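Local atomic coordinates of glutathione transferase (Phanerochaete chrysosporium, PDB entry 4F0C), a protein that probably transfers glutathione to or from electrophilic compounds in a wood-degrading fungus, and binds oxidized glutathione disulfide. Residues Asp164-Ala169 with Thr205-Arg210; Asp22-Glu27 with His89-Ser94; Lys142-Val147 with Asn182-Gly187; Thr103-Phe108 with Ser156-Leu161. All coordinates share one frame; numbering follows the deposited sequence.

Contact 1 (Asp164-Ala169 with Thr205-Arg210); sequences DKLTIA and TALITR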
# COMPACT_ATOMS: atom_id res chain seq x y z
N ASP A 164 -14.22 -2.88 -16.93
CA ASP A 164 -15.52 -3.57 -16.95
C ASP A 164 -15.35 -5.09 -16.98
O ASP A 164 -16.14 -5.80 -17.61
CB ASP A 164 -16.39 -3.10 -18.14
CG ASP A 164 -16.97 -1.70 -17.93
OD1 ASP A 164 -16.93 -1.18 -16.79
OD2 ASP A 164 -17.50 -1.14 -18.90
N LYS A 165 -14.32 -5.58 -16.30
CA LYS A 165 -14.15 -7.02 -16.18
C LYS A 165 -13.55 -7.32 -14.81
O LYS A 165 -12.83 -6.52 -14.22
CB LYS A 165 -13.23 -7.55 -17.29
CG LYS A 165 -11.84 -6.92 -17.26
CD LYS A 165 -10.96 -7.32 -18.48
CE LYS A 165 -10.38 -8.72 -18.32
NZ LYS A 165 -9.56 -9.12 -19.48
N LEU A 166 -13.85 -8.51 -14.30
CA LEU A 166 -13.28 -8.93 -13.04
C LEU A 166 -11.75 -9.00 -13.17
O LEU A 166 -11.25 -9.60 -14.12
CB LEU A 166 -13.83 -10.32 -12.69
CG LEU A 166 -13.09 -11.06 -11.58
CD1 LEU A 166 -13.36 -10.38 -10.26
CD2 LEU A 166 -13.57 -12.54 -11.54
N THR A 167 -11.02 -8.38 -12.23
CA THR A 167 -9.54 -8.51 -12.20
C THR A 167 -9.03 -8.68 -10.76
O THR A 167 -9.82 -8.66 -9.80
CB THR A 167 -8.82 -7.26 -12.77
OG1 THR A 167 -9.08 -6.13 -11.91
CG2 THR A 167 -9.31 -6.94 -14.20
N ILE A 168 -7.73 -8.84 -10.60
CA ILE A 168 -7.15 -8.91 -9.27
C ILE A 168 -7.39 -7.61 -8.49
O ILE A 168 -7.31 -7.63 -7.26
CB ILE A 168 -5.64 -9.26 -9.30
CG1 ILE A 168 -4.88 -8.36 -10.32
CG2 ILE A 168 -5.49 -10.75 -9.67
CD1 ILE A 168 -3.33 -8.36 -10.08
N ALA A 169 -7.70 -6.50 -9.17
CA ALA A 169 -8.04 -5.28 -8.40
C ALA A 169 -9.26 -5.58 -7.54
O ALA A 169 -9.24 -5.28 -6.35
CB ALA A 169 -8.29 -4.06 -9.29
N THR A 205 -20.85 -9.46 -3.02
CA THR A 205 -21.60 -10.71 -3.06
C THR A 205 -21.28 -11.49 -4.32
O THR A 205 -21.18 -12.72 -4.29
CB THR A 205 -23.14 -10.46 -2.94
OG1 THR A 205 -23.39 -9.83 -1.68
CG2 THR A 205 -23.96 -11.78 -3.04
N ALA A 206 -21.13 -10.77 -5.43
CA ALA A 206 -20.81 -11.44 -6.67
C ALA A 206 -19.43 -12.13 -6.53
O ALA A 206 -19.25 -13.26 -6.98
CB ALA A 206 -20.83 -10.46 -7.85
N LEU A 207 -18.50 -11.47 -5.84
CA LEU A 207 -17.15 -12.02 -5.66
C LEU A 207 -17.15 -13.27 -4.78
O LEU A 207 -16.60 -14.29 -5.16
CB LEU A 207 -16.20 -10.94 -5.09
CG LEU A 207 -15.82 -9.85 -6.09
CD1 LEU A 207 -15.38 -8.55 -5.41
CD2 LEU A 207 -14.70 -10.37 -7.02
N ILE A 208 -17.79 -13.20 -3.62
CA ILE A 208 -17.69 -14.32 -2.68
C ILE A 208 -18.54 -15.52 -3.09
O ILE A 208 -18.38 -16.60 -2.54
CB ILE A 208 -18.04 -13.91 -1.23
CG1 ILE A 208 -19.51 -13.52 -1.10
CG2 ILE A 208 -17.12 -12.78 -0.73
CD1 ILE A 208 -19.93 -13.19 0.34
N THR A 209 -19.42 -15.34 -4.07
CA THR A 209 -20.21 -16.48 -4.56
C THR A 209 -19.53 -17.19 -5.73
O THR A 209 -19.96 -18.27 -6.13
CB THR A 209 -21.69 -16.10 -4.87
OG1 THR A 209 -21.71 -15.08 -5.87
CG2 THR A 209 -22.36 -15.55 -3.65
N ARG A 210 -18.46 -16.61 -6.28
CA ARG A 210 -17.65 -17.34 -7.25
C ARG A 210 -17.05 -18.59 -6.57
O ARG A 210 -16.51 -18.50 -5.47
CB ARG A 210 -16.50 -16.47 -7.77
CG ARG A 210 -16.93 -15.28 -8.65
CD ARG A 210 -15.69 -14.52 -9.13
NE ARG A 210 -14.82 -15.38 -9.94
CZ ARG A 210 -15.03 -15.66 -11.22
NH1 ARG A 210 -16.10 -15.16 -11.84
NH2 ARG A 210 -14.18 -16.44 -11.89
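Leu166 meets the end of helix 198-209 with both of its methyls, one for each partner. CD1 rests on Leu207 CD2 at 3.5 Å, a methyl-to-methyl contact between two buried leucines. The other branch covers one face of the Arg210 guanidinium: Leu166 CD2 stands 3.4 Å above the plane, over its centre, with Arg210 CZ 3.5 Å away. Leucine suits the place because its fork can serve an aliphatic neighbour and a flat group together. Arginine suits its own, since the faces of its guanidinium accept a methyl while its N-H groups point outward at the rim.

The Arg210 chain runs straight at first and then turns at chi3 (61°), which swings the flat group back beneath Leu166. Its rotation is further fixed by a salt bridge from NE to Glu27 OE2. Around this first shell, Trp160 touches both leucines, and Phe91 packs on Leu166 and Arg210.

Behind Leu166, the turn is set by Thr167 at the N-cap of helix 168-172. Its OG1 accepts from Ala169 N at 3.1 Å, while its own backbone N donates to Asp170 OD2. On the other segment, Thr205 O takes two bonds from Thr209, through N and OG1 (2.9 Å from the hydroxyl), arriving from opposite faces of the carbonyl plane as the helix ends. Arg210 then occupies the N-cap position of helix 211-227. The Thr-Ile-Ala-Asp sequence, with threonine and aspartate bonding to backbone N-H groups, recalls the N-capping box familiar in the C-terminal domain of glutathione transferases.

Contact 2 (Asp22-Glu27 with His89-Ser94); sequences DMLLRE and HKFSVS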
# COMPACT_ATOMS: atom_id res chain seq x y z
N ASP A 22 -4.30 -17.01 -2.11
CA ASP A 22 -5.04 -18.28 -2.18
C ASP A 22 -6.22 -18.20 -3.17
O ASP A 22 -6.40 -19.08 -4.02
CB ASP A 22 -5.51 -18.65 -0.76
CG ASP A 22 -6.25 -19.99 -0.71
OD1 ASP A 22 -7.48 -20.03 -0.99
OD2 ASP A 22 -5.59 -20.99 -0.37
N MET A 23 -7.03 -17.13 -3.07
CA MET A 23 -8.16 -16.94 -4.00
C MET A 23 -7.71 -16.95 -5.47
O MET A 23 -8.29 -17.64 -6.29
CB MET A 23 -8.86 -15.61 -3.73
CG MET A 23 -9.74 -15.63 -2.50
SD MET A 23 -10.38 -14.00 -2.05
CE MET A 23 -11.03 -14.41 -0.42
N LEU A 24 -6.69 -16.15 -5.78
CA LEU A 24 -6.21 -16.07 -7.17
C LEU A 24 -5.67 -17.39 -7.68
O LEU A 24 -5.93 -17.78 -8.82
CB LEU A 24 -5.17 -14.94 -7.35
CG LEU A 24 -4.54 -14.89 -8.77
CD1 LEU A 24 -5.64 -14.55 -9.79
CD2 LEU A 24 -3.48 -13.79 -8.78
N LEU A 25 -4.90 -18.09 -6.84
CA LEU A 25 -4.34 -19.38 -7.27
C LEU A 25 -5.48 -20.37 -7.57
O LEU A 25 -5.40 -21.12 -8.55
CB LEU A 25 -3.41 -19.95 -6.19
CG LEU A 25 -2.08 -19.19 -6.00
CD1 LEU A 25 -1.38 -19.71 -4.75
CD2 LEU A 25 -1.17 -19.33 -7.21
N ARG A 26 -6.52 -20.38 -6.74
CA ARG A 26 -7.67 -21.26 -6.99
C ARG A 26 -8.40 -20.86 -8.27
O ARG A 26 -8.80 -21.73 -9.03
CB ARG A 26 -8.64 -21.29 -5.81
CG ARG A 26 -8.07 -21.93 -4.56
CD ARG A 26 -9.08 -22.02 -3.38
NE ARG A 26 -8.29 -22.28 -2.18
CZ ARG A 26 -7.92 -23.49 -1.76
NH1 ARG A 26 -8.34 -24.59 -2.38
NH2 ARG A 26 -7.13 -23.59 -0.70
N GLU A 27 -8.61 -19.56 -8.48
CA GLU A 27 -9.28 -19.06 -9.69
C GLU A 27 -8.56 -19.52 -10.96
O GLU A 27 -9.19 -19.88 -11.95
CB GLU A 27 -9.34 -17.51 -9.70
CG GLU A 27 -10.35 -16.90 -8.72
CD GLU A 27 -11.81 -16.95 -9.20
OE1 GLU A 27 -12.14 -17.75 -10.09
OE2 GLU A 27 -12.63 -16.16 -8.69
N HIS A 89 -5.65 -13.28 -19.75
CA HIS A 89 -6.18 -12.12 -19.00
C HIS A 89 -7.59 -12.42 -18.45
O HIS A 89 -8.53 -11.61 -18.58
CB HIS A 89 -6.17 -10.86 -19.89
CG HIS A 89 -4.82 -10.55 -20.47
ND1 HIS A 89 -4.50 -10.83 -21.78
CD2 HIS A 89 -3.70 -10.04 -19.91
CE1 HIS A 89 -3.25 -10.45 -22.01
NE2 HIS A 89 -2.74 -9.98 -20.89
N LYS A 90 -7.72 -13.60 -17.84
CA LYS A 90 -8.97 -13.96 -17.18
C LYS A 90 -9.21 -13.12 -15.92
O LYS A 90 -10.36 -12.94 -15.51
CB LYS A 90 -8.95 -15.45 -16.81
CG LYS A 90 -8.98 -16.39 -18.03
CD LYS A 90 -8.71 -17.83 -17.60
CE LYS A 90 -8.92 -18.82 -18.72
NZ LYS A 90 -8.77 -20.22 -18.18
N PHE A 91 -8.14 -12.61 -15.31
CA PHE A 91 -8.23 -11.85 -14.06
C PHE A 91 -7.32 -10.65 -14.09
O PHE A 91 -6.84 -10.21 -13.05
CB PHE A 91 -7.87 -12.76 -12.86
CG PHE A 91 -8.75 -13.98 -12.79
CD1 PHE A 91 -10.05 -13.88 -12.34
CD2 PHE A 91 -8.29 -15.20 -13.25
CE1 PHE A 91 -10.89 -14.99 -12.31
CE2 PHE A 91 -9.13 -16.32 -13.22
CZ PHE A 91 -10.43 -16.20 -12.76
N SER A 92 -7.05 -10.14 -15.30
CA SER A 92 -6.07 -9.05 -15.46
C SER A 92 -6.31 -8.41 -16.83
O SER A 92 -7.29 -8.75 -17.53
CB SER A 92 -4.62 -9.58 -15.32
OG SER A 92 -4.36 -10.56 -16.34
N VAL A 93 -5.44 -7.49 -17.22
CA VAL A 93 -5.69 -6.66 -18.41
C VAL A 93 -4.47 -6.59 -19.32
O VAL A 93 -3.35 -6.85 -18.87
CB VAL A 93 -6.14 -5.21 -18.01
CG1 VAL A 93 -7.54 -5.25 -17.40
CG2 VAL A 93 -5.17 -4.55 -17.02
N SER A 94 -4.68 -6.20 -20.57
CA SER A 94 -3.57 -6.21 -21.53
C SER A 94 -2.97 -4.83 -21.87
O SER A 94 -1.75 -4.70 -22.01
CB SER A 94 -3.96 -6.95 -22.81
OG SER A 94 -5.11 -6.37 -23.35
O HOH W 1 -8.76 -20.10 -14.90
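Glu27 lies across the Phe91 ring, and every carbon of its side chain beyond CA is near the aromatic surface. CB comes first, in a CH-pi contact over the face: it is 3.9 Å from the centroid of the Phe91 ring and 28° off the ring normal, with CZ its closest ring atom. Next, CG sits 4.1 Å from Phe91 CZ. A bend at chi2 (-79°) then keeps the chain beside the ring instead of letting it run outward, bringing CD within 3.8 Å of Phe91 CE1. At the tip OE1 approaches Phe91 CZ at 3.5 Å, the carboxylate plane turned 43° from the ring, while OE2 forms a salt bridge with Arg210 NE. Glutamate suits this place because its methylenes are apolar enough for a phenyl face and its end can still hold a charge. An alanine here would probably keep the CB contact but leave Arg210 without its carboxylate partner and part of the Phe91 ring uncovered.

Leu24, one helical turn earlier, adds a looser contact, CD1 to Phe91 CB at 4.2 Å. At the outer margin a water gives a hydrogen to Glu27 O and accepts from Lys90 NZ at 3.3 Å, bridging the helix to the loop. The loop is fixed in turn by Asp86, whose OD2 receives both Phe91 N and Ser92 OG. Residues 89-94 lie in the connection from helix 74-85 to helix 96-126. Through Phe91 this linker between the two domains of the glutathione transferase fold is packed against helix 18-28 of the thioredoxin-like N-terminal domain.

Contact 3 (Lys142-Val147 with Asn182-Gly187); sequences KEILRV and NLLVKG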
# COMPACT_ATOMS: atom_id res chain seq x y z
N LYS A 142 -14.68 4.10 11.57
CA LYS A 142 -15.14 5.20 10.72
C LYS A 142 -14.40 5.20 9.37
O LYS A 142 -15.00 5.49 8.33
CB LYS A 142 -14.96 6.54 11.44
CG LYS A 142 -16.04 6.82 12.48
CD LYS A 142 -15.66 8.01 13.38
CE LYS A 142 -16.85 8.44 14.23
NZ LYS A 142 -16.40 9.35 15.32
N GLU A 143 -13.11 4.89 9.39
CA GLU A 143 -12.32 4.81 8.15
C GLU A 143 -12.80 3.64 7.27
O GLU A 143 -12.83 3.75 6.04
CB GLU A 143 -10.80 4.67 8.43
CG GLU A 143 -9.93 4.68 7.15
CD GLU A 143 -9.96 6.04 6.38
OE1 GLU A 143 -10.59 7.00 6.86
OE2 GLU A 143 -9.37 6.12 5.29
N ILE A 144 -13.16 2.53 7.89
CA ILE A 144 -13.79 1.45 7.11
C ILE A 144 -15.02 1.96 6.36
O ILE A 144 -15.17 1.69 5.17
CB ILE A 144 -14.18 0.25 8.04
CG1 ILE A 144 -12.90 -0.44 8.51
CG2 ILE A 144 -15.14 -0.66 7.31
CD1 ILE A 144 -13.12 -1.49 9.65
N LEU A 145 -15.92 2.65 7.05
CA LEU A 145 -17.14 3.18 6.41
C LEU A 145 -16.78 4.18 5.32
O LEU A 145 -17.48 4.27 4.29
CB LEU A 145 -18.07 3.83 7.43
CG LEU A 145 -18.54 2.95 8.60
CD1 LEU A 145 -19.58 3.70 9.45
CD2 LEU A 145 -19.13 1.67 8.01
N ARG A 146 -15.71 4.95 5.54
CA ARG A 146 -15.30 5.93 4.54
C ARG A 146 -14.86 5.21 3.26
O ARG A 146 -15.23 5.59 2.13
CB ARG A 146 -14.17 6.85 5.03
CG ARG A 146 -13.97 8.10 4.12
CD ARG A 146 -12.59 8.79 4.34
NE ARG A 146 -11.49 7.90 3.97
CZ ARG A 146 -11.03 7.75 2.73
NH1 ARG A 146 -11.59 8.42 1.70
NH2 ARG A 146 -10.03 6.92 2.51
N VAL A 147 -14.05 4.16 3.43
CA VAL A 147 -13.59 3.37 2.29
C VAL A 147 -14.78 2.71 1.59
O VAL A 147 -14.83 2.69 0.36
CB VAL A 147 -12.53 2.33 2.72
CG1 VAL A 147 -12.26 1.26 1.60
CG2 VAL A 147 -11.22 3.08 3.16
N ASN A 182 -18.30 -8.84 8.65
CA ASN A 182 -18.60 -9.88 9.64
C ASN A 182 -18.03 -9.65 11.04
O ASN A 182 -18.40 -10.35 12.00
CB ASN A 182 -18.15 -11.24 9.12
CG ASN A 182 -18.98 -11.70 7.94
OD1 ASN A 182 -20.20 -11.71 8.00
ND2 ASN A 182 -18.31 -12.07 6.85
N LEU A 183 -17.12 -8.70 11.17
CA LEU A 183 -16.48 -8.52 12.46
C LEU A 183 -16.28 -7.04 12.79
O LEU A 183 -16.88 -6.53 13.74
CB LEU A 183 -15.15 -9.26 12.51
CG LEU A 183 -14.36 -9.08 13.80
CD1 LEU A 183 -15.09 -9.75 14.97
CD2 LEU A 183 -12.94 -9.61 13.65
N LEU A 184 -15.51 -6.34 11.97
CA LEU A 184 -14.99 -5.02 12.33
C LEU A 184 -16.06 -3.93 12.49
O LEU A 184 -15.94 -3.08 13.37
CB LEU A 184 -13.90 -4.56 11.34
CG LEU A 184 -12.81 -5.62 11.07
CD1 LEU A 184 -11.89 -5.13 10.00
CD2 LEU A 184 -12.05 -5.93 12.35
N VAL A 185 -17.09 -3.94 11.65
CA VAL A 185 -18.17 -2.97 11.80
C VAL A 185 -19.52 -3.64 11.97
O VAL A 185 -20.54 -2.98 11.92
CB VAL A 185 -18.23 -1.92 10.65
CG1 VAL A 185 -17.01 -0.98 10.74
CG2 VAL A 185 -18.29 -2.60 9.25
N LYS A 186 -19.53 -4.96 12.20
CA LYS A 186 -20.79 -5.64 12.50
C LYS A 186 -21.30 -5.09 13.83
O LYS A 186 -20.58 -5.11 14.83
CB LYS A 186 -20.59 -7.15 12.59
CG LYS A 186 -21.88 -7.90 12.95
CD LYS A 186 -21.68 -9.39 12.88
CE LYS A 186 -22.96 -10.11 13.31
NZ LYS A 186 -22.73 -11.58 13.41
N GLY A 187 -22.53 -4.58 13.83
CA GLY A 187 -23.11 -3.98 15.00
C GLY A 187 -22.61 -2.59 15.33
O GLY A 187 -22.89 -2.08 16.41
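The backbones come nearest between Ile144, midway along helix 134-155, and Val185, where the chain leaves helix 174-184, their CA atoms 7.8 Å apart. Ile144 fills the space with two arms. With chi1 at -70°, CG1 lies anti to the carbonyl carbon and CG2 anti to the backbone N. The longer arm ends in CD1, 3.6 Å from Leu184 CB and 3.9 Å from Leu184 CD1, the two side chains crossing at about a right angle; Val185 CG1 is also near this methyl, at 4.1 Å. The shorter, CG2, lies against Val185 CG1 at 3.9 Å as the side chains of Ile144 and Val185 pass in opposite directions.

Two helices of the all-helical C-terminal domain of the glutathione transferase fold are thus joined at the end of one of them, which closes with a wider pi-type turn. Gln141 NE2 also binds Leu184 O. A branched chain suits the place: an alanine instead of Ile144 lacks both arms and would probably leave Leu184 and Val185 facing a gap beside helix 96-126, whose Phe117 and Ala120 also touch Ile144.

Leu145 contributes more lightly, its CD2 4.4 Å from Val185 CG1. Farther round helix 134-155, at the subunit boundary, Arg146 grips the Glu143 carboxylate side-on, with NE toward OE1 and NH2 toward OE2 (3.0 Å), and its NH2 also bonds Asn55 OD1 of the second subunit.

Contact 4 (Thr103-Phe108 with Ser156-Leu161); sequences TQWLFF and SQRQWL. With SO4 (sulfate ion), chain C.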
# COMPACT_ATOMS: atom_id res chain seq x y z
N THR A 103 -3.35 -1.23 -11.35
CA THR A 103 -2.31 -1.02 -10.34
C THR A 103 -2.68 0.07 -9.33
O THR A 103 -2.44 -0.08 -8.12
CB THR A 103 -0.95 -0.76 -11.02
OG1 THR A 103 -0.57 -1.95 -11.69
CG2 THR A 103 0.15 -0.41 -10.01
N GLN A 104 -3.25 1.15 -9.82
CA GLN A 104 -3.75 2.21 -8.94
C GLN A 104 -4.74 1.65 -7.90
O GLN A 104 -4.62 1.92 -6.72
CB GLN A 104 -4.47 3.25 -9.79
CG GLN A 104 -5.23 4.35 -9.01
CD GLN A 104 -6.18 5.08 -9.93
OE1 GLN A 104 -5.81 6.09 -10.53
NE2 GLN A 104 -7.42 4.53 -10.09
N TRP A 105 -5.73 0.87 -8.35
CA TRP A 105 -6.69 0.29 -7.43
C TRP A 105 -6.03 -0.69 -6.46
O TRP A 105 -6.42 -0.76 -5.30
CB TRP A 105 -7.86 -0.37 -8.19
CG TRP A 105 -8.82 0.72 -8.67
CD1 TRP A 105 -8.90 1.25 -9.92
CD2 TRP A 105 -9.77 1.42 -7.86
NE1 TRP A 105 -9.88 2.23 -9.96
CE2 TRP A 105 -10.42 2.35 -8.70
CE3 TRP A 105 -10.16 1.32 -6.51
CZ2 TRP A 105 -11.45 3.20 -8.24
CZ3 TRP A 105 -11.18 2.18 -6.03
CH2 TRP A 105 -11.79 3.12 -6.90
N LEU A 106 -5.04 -1.45 -6.93
CA LEU A 106 -4.27 -2.32 -6.01
C LEU A 106 -3.54 -1.50 -4.93
O LEU A 106 -3.53 -1.88 -3.75
CB LEU A 106 -3.27 -3.21 -6.77
CG LEU A 106 -3.94 -4.29 -7.61
CD1 LEU A 106 -2.94 -4.89 -8.65
CD2 LEU A 106 -4.46 -5.38 -6.68
N PHE A 107 -2.94 -0.39 -5.33
CA PHE A 107 -2.29 0.48 -4.35
C PHE A 107 -3.30 1.05 -3.38
O PHE A 107 -2.99 1.21 -2.18
CB PHE A 107 -1.45 1.59 -5.00
CG PHE A 107 -0.02 1.14 -5.30
CD1 PHE A 107 0.95 1.11 -4.28
CD2 PHE A 107 0.32 0.68 -6.56
CE1 PHE A 107 2.26 0.65 -4.55
CE2 PHE A 107 1.63 0.23 -6.85
CZ PHE A 107 2.59 0.20 -5.84
N PHE A 108 -4.49 1.35 -3.86
CA PHE A 108 -5.54 1.83 -2.95
C PHE A 108 -5.92 0.73 -1.94
O PHE A 108 -6.05 0.98 -0.74
CB PHE A 108 -6.77 2.37 -3.70
CG PHE A 108 -7.92 2.76 -2.77
CD1 PHE A 108 -7.70 3.59 -1.69
CD2 PHE A 108 -9.20 2.27 -2.98
CE1 PHE A 108 -8.76 3.96 -0.80
CE2 PHE A 108 -10.27 2.64 -2.11
CZ PHE A 108 -10.04 3.48 -1.02
N SER A 156 -21.46 2.09 -8.00
CA SER A 156 -22.84 2.35 -8.42
C SER A 156 -22.89 2.65 -9.91
O SER A 156 -23.95 2.73 -10.49
CB SER A 156 -23.44 3.54 -7.64
OG SER A 156 -22.61 4.69 -7.83
N GLN A 157 -21.73 2.84 -10.54
CA GLN A 157 -21.69 3.22 -11.94
C GLN A 157 -20.74 2.35 -12.75
O GLN A 157 -20.53 2.60 -13.92
CB GLN A 157 -21.26 4.68 -12.07
CG GLN A 157 -22.25 5.62 -11.42
CD GLN A 157 -22.06 7.04 -11.85
OE1 GLN A 157 -20.93 7.52 -11.97
NE2 GLN A 157 -23.16 7.74 -12.09
N ARG A 158 -20.14 1.34 -12.13
CA ARG A 158 -19.34 0.38 -12.89
C ARG A 158 -19.51 -0.98 -12.25
O ARG A 158 -19.69 -1.06 -11.03
CB ARG A 158 -17.84 0.76 -12.94
CG ARG A 158 -17.13 0.74 -11.59
CD ARG A 158 -15.65 1.23 -11.72
NE ARG A 158 -15.57 2.70 -11.92
CZ ARG A 158 -14.44 3.39 -11.82
NH1 ARG A 158 -13.30 2.76 -11.54
NH2 ARG A 158 -14.44 4.73 -11.98
N GLN A 159 -19.46 -2.04 -13.06
CA GLN A 159 -19.67 -3.39 -12.54
C GLN A 159 -18.46 -3.87 -11.73
O GLN A 159 -18.61 -4.54 -10.71
CB GLN A 159 -19.93 -4.36 -13.70
CG GLN A 159 -20.25 -5.76 -13.19
CD GLN A 159 -20.72 -6.69 -14.26
OE1 GLN A 159 -20.67 -6.37 -15.46
NE2 GLN A 159 -21.19 -7.86 -13.84
N TRP A 160 -17.27 -3.54 -12.24
CA TRP A 160 -15.98 -3.98 -11.68
C TRP A 160 -15.05 -2.77 -11.68
O TRP A 160 -15.29 -1.81 -12.42
CB TRP A 160 -15.35 -5.06 -12.61
CG TRP A 160 -16.20 -6.28 -12.82
CD1 TRP A 160 -16.79 -6.67 -13.97
CD2 TRP A 160 -16.52 -7.27 -11.84
NE1 TRP A 160 -17.48 -7.87 -13.77
CE2 TRP A 160 -17.33 -8.24 -12.47
CE3 TRP A 160 -16.20 -7.43 -10.48
CZ2 TRP A 160 -17.83 -9.35 -11.79
CZ3 TRP A 160 -16.72 -8.54 -9.81
CH2 TRP A 160 -17.50 -9.49 -10.47
N LEU A 161 -13.97 -2.80 -10.91
CA LEU A 161 -13.15 -1.58 -10.77
C LEU A 161 -12.47 -1.12 -12.06
O LEU A 161 -12.40 0.07 -12.31
CB LEU A 161 -12.08 -1.76 -9.68
CG LEU A 161 -12.73 -1.84 -8.30
CD1 LEU A 161 -11.68 -2.27 -7.25
CD2 LEU A 161 -13.36 -0.51 -7.91
S SO4 C . -10.71 5.43 -11.89
O1 SO4 C . -9.83 5.93 -10.83
O2 SO4 C . -10.19 5.79 -13.19
O3 SO4 C . -10.78 3.95 -11.99
O4 SO4 C . -12.02 5.96 -11.61
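Leu161 packs squarely on Trp105, and this is the close, apolar half of the contact. Its CD2 lies 3.8 Å from the centroid of the six-membered ring of Trp105 and only 6° off the normal, a CH-pi contact over the face. CD1 of the same leucine reaches Trp105 CE3 at 4.0 Å. A forked aliphatic chain crossing the ring at about a right angle suits such a broad indole, which Val154 and Ala169 also touch.

The indole edge belongs to the looser, polar half. Arg158, partly exposed, comes no closer than 3.8 Å, from NH1 to Trp105 NE1, with its plane 78° from the ring. What joins them is a sulfate ion, probably from the crystallisation liquor. Its O3 accepts from both Trp105 NE1 (2.8 Å, 168°) and Arg158 NH1, its O4 from Arg158 NH2 at 2.7 Å, and its O1 from Gln104 NE2 at 2.9 Å. The bend at chi3 of Arg158 turns the guanidinium edge to the ion, and NH1 also donates to Leu161 O at 2.9 Å, tying the polar half to the packed one.

Trp72 NE1 of the second subunit gives the sulfate another hydrogen bond, and its ring meets Trp105 edge-to-face. The anion therefore sits at the subunit boundary, where helix 96-126 contributes to the dimer interface characteristic of glutathione transferases.

Overall arrangement
Contacts 1 and 2 adjoin, with centres about 10 Å apart, and the Arg210-Glu27 salt bridge joins them across the boundary between the thioredoxin-like N-terminal domain and the helical C-terminal domain. Contact 4, centred about 11 Å from contact 1, touches it through Trp160 and Trp105. Contact 3 is remote, its centre about 27 Å from that of contact 2 and on the opposite side of the chain's centre, yet Val147 reaches Phe108 of contact 4. Along the chain, contact 2 closes before the others open; contacts 3 and 4 interleave, as do 1 and 3, while 4 closes before 1 opens. Together they join the helices of the C-terminal domain and fasten that domain to the N-terminal one.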